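Local coordinates for thiol-activated cytolysin (Desulfobulbus propionicus, PDB 6NAL), which probably acts as a pore-forming toxin of the cholesterol-dependent cytolysin family, whose members assemble into oligomers that perforate membranes, at residues Y45-R50 / E361-G366. Sequence-based numbering, arbitrary orientation.
Sequences YIVMTR and ERYSGG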
loop_
_atom_site.group_PDB
_atom_site.type_symbol
_atom_site.label_atom_id
_atom_site.label_comp_id
_atom_site.label_asym_id
_atom_site.label_seq_id
_atom_site.Cartn_x
_atom_site.Cartn_y
_atom_site.Cartn_z
ATOM N N TYR A 45 -8.624 14.241 -1.569
ATOM C CA TYR A 45 -8.180 13.718 -0.288
ATOM C C TYR A 45 -6.749 13.245 -0.440
ATOM O O TYR A 45 -6.458 12.427 -1.325
ATOM C CB TYR A 45 -9.031 12.541 0.146
ATOM C CG TYR A 45 -8.714 11.963 1.530
ATOM C CD1 TYR A 45 -8.612 12.780 2.663
ATOM C CD2 TYR A 45 -8.597 10.600 1.699
ATOM C CE1 TYR A 45 -8.393 12.243 3.906
ATOM C CE2 TYR A 45 -8.354 10.056 2.942
ATOM C CZ TYR A 45 -8.240 10.888 4.034
ATOM O OH TYR A 45 -7.986 10.325 5.246
ATOM N N ILE A 46 -5.864 13.746 0.416
ATOM C CA ILE A 46 -4.434 13.557 0.213
ATOM C C ILE A 46 -3.909 12.878 1.451
ATOM O O ILE A 46 -3.981 13.443 2.542
ATOM C CB ILE A 46 -3.713 14.882 -0.067
ATOM C CG1 ILE A 46 -4.280 15.483 -1.361
ATOM C CG2 ILE A 46 -2.256 14.621 -0.206
ATOM C CD1 ILE A 46 -4.040 16.934 -1.543
ATOM N N VAL A 47 -3.420 11.660 1.306
ATOM C CA VAL A 47 -2.895 10.898 2.428
ATOM C C VAL A 47 -1.393 10.709 2.232
ATOM O O VAL A 47 -0.947 10.230 1.177
ATOM C CB VAL A 47 -3.596 9.539 2.562
ATOM C CG1 VAL A 47 -2.992 8.731 3.711
ATOM C CG2 VAL A 47 -5.082 9.698 2.758
HETATM N N MSE A 48 -0.631 11.023 3.274
HETATM C CA MSE A 48 0.805 10.905 3.222
HETATM C C MSE A 48 1.251 9.930 4.286
HETATM O O MSE A 48 1.034 10.127 5.466
HETATM C CB MSE A 48 1.496 12.244 3.402
HETATM C CG MSE A 48 3.035 12.072 3.395
HETATM SE SE MSE A 48 4.072 13.553 2.690
HETATM C CE MSE A 48 5.519 13.449 3.972
ATOM N N THR A 49 1.901 8.863 3.842
ATOM C CA THR A 49 2.410 7.811 4.708
ATOM C C THR A 49 3.944 7.809 4.643
ATOM O O THR A 49 4.536 8.203 3.636
ATOM C CB THR A 49 1.802 6.460 4.297
ATOM O OG1 THR A 49 2.168 5.467 5.260
ATOM C CG2 THR A 49 2.236 6.034 2.891
ATOM N N ARG A 50 4.594 7.414 5.736
ATOM C CA ARG A 50 6.039 7.486 5.840
ATOM C C ARG A 50 6.566 6.150 6.301
ATOM O O ARG A 50 5.965 5.472 7.128
ATOM C CB ARG A 50 6.489 8.597 6.791
ATOM C CG ARG A 50 6.321 9.992 6.173
ATOM C CD ARG A 50 6.617 11.110 7.160
ATOM N NE ARG A 50 5.810 10.917 8.349
ATOM C CZ ARG A 50 5.860 11.669 9.432
ATOM N NH1 ARG A 50 6.692 12.699 9.516
ATOM N NH2 ARG A 50 5.059 11.375 10.433
ATOM N N GLU A 361 -0.681 9.692 -1.643
ATOM C CA GLU A 361 -1.736 9.268 -2.555
ATOM C C GLU A 361 -2.816 10.332 -2.588
ATOM O O GLU A 361 -3.192 10.877 -1.547
ATOM C CB GLU A 361 -2.387 7.935 -2.147
ATOM C CG GLU A 361 -1.471 6.731 -2.324
ATOM C CD GLU A 361 -1.619 6.057 -3.693
ATOM O OE1 GLU A 361 -0.619 6.027 -4.472
ATOM O OE2 GLU A 361 -2.734 5.545 -3.969
ATOM N N ARG A 362 -3.294 10.637 -3.779
ATOM C CA ARG A 362 -4.374 11.582 -3.986
ATOM C C ARG A 362 -5.588 10.784 -4.446
ATOM O O ARG A 362 -5.495 9.978 -5.376
ATOM C CB ARG A 362 -3.981 12.665 -5.002
ATOM C CG ARG A 362 -2.701 13.467 -4.647
ATOM C CD ARG A 362 -2.293 14.509 -5.722
ATOM N NE ARG A 362 -3.318 15.546 -5.867
ATOM C CZ ARG A 362 -3.298 16.714 -5.234
ATOM N NH1 ARG A 362 -2.283 17.010 -4.424
ATOM N NH2 ARG A 362 -4.290 17.589 -5.414
ATOM N N TYR A 363 -6.697 10.970 -3.752
ATOM C CA TYR A 363 -7.956 10.289 -4.040
ATOM C C TYR A 363 -8.958 11.382 -4.388
ATOM O O TYR A 363 -9.248 12.260 -3.561
ATOM C CB TYR A 363 -8.427 9.463 -2.852
ATOM C CG TYR A 363 -7.452 8.448 -2.360
ATOM C CD1 TYR A 363 -7.476 7.156 -2.863
ATOM C CD2 TYR A 363 -6.525 8.767 -1.364
ATOM C CE1 TYR A 363 -6.609 6.193 -2.412
ATOM C CE2 TYR A 363 -5.635 7.793 -0.893
ATOM C CZ TYR A 363 -5.693 6.501 -1.442
ATOM O OH TYR A 363 -4.854 5.504 -1.022
ATOM N N SER A 364 -9.401 11.397 -5.643
ATOM C CA SER A 364 -10.300 12.455 -6.086
ATOM C C SER A 364 -11.713 12.215 -5.543
ATOM O O SER A 364 -12.132 11.078 -5.302
ATOM C CB SER A 364 -10.305 12.558 -7.614
ATOM O OG SER A 364 -10.778 11.366 -8.211
ATOM N N GLY A 365 -12.427 13.310 -5.318
ATOM C CA GLY A 365 -13.825 13.254 -4.969
ATOM C C GLY A 365 -14.655 12.750 -6.148
ATOM O O GLY A 365 -14.154 12.272 -7.171
ATOM N N GLY A 366 -15.969 12.826 -5.955
ATOM C CA GLY A 366 -16.865 12.261 -6.944
ATOM C C GLY A 366 -18.293 12.697 -6.717
ATOM O O GLY A 366 -18.602 13.442 -5.785
#
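Two different first torsions set the rings of the aromatic pair: Tyr45 carries CG anti to the backbone N (chi1 -176°), whereas Tyr363 carries it anti to the carbonyl carbon (chi1 -56°). Directly opposed on one face of the sheet, the two side chains stand side by side and point the same way, and these torsions leave one close ring contact, Tyr45 CD2 to Tyr363 CD2 at 4.1 Å. The ring of Tyr363 also crosses Val47 obliquely, its CE2 4.2 Å from Val47 CG2, the methyl beside the backbone N. Tyr45 O lies at the edge of the Tyr363 ring, near its plane.

On the opposite face, which Ile46 shares with Arg362, the arginine chain bends at chi3 (64°) and turns one face of its guanidinium to the end of Ile46. Ile46 CD1 comes within 3.4 Å of Arg362 NH1, and both CD1 and CG1 lie over that face, CG1 offset toward its rim. Arg362 NH2 meanwhile forms a salt bridge with Asp41 of the adjoining strand 37-41.

Between these two faces runs the antiparallel pairing of strands 44-59 and 349-372. The long strands belong to the thin sheet that links the body of the molecule to the C-terminal beta-sandwich, consistent with domain 2 of cholesterol-dependent cytolysins. Tyr45 and Tyr363 form a hydrogen-bonded pair, with Tyr45 N to Tyr363 O at 2.9 Å and Tyr363 N to Tyr45 O at 2.8 Å. Val47 and Glu361 form the next such pair, Val47 N reaching Glu361 O at 3.0 Å nearly along the C=O axis, and Glu361 N binding Val47 O in return. Ile46 and Arg362, the non-hydrogen-bonded pair between them, bring their CA atoms to 4.6 Å. Tyr45 OH is hydrogen-bonded to Glu38, and Arg423 makes a cation-pi contact with Tyr363.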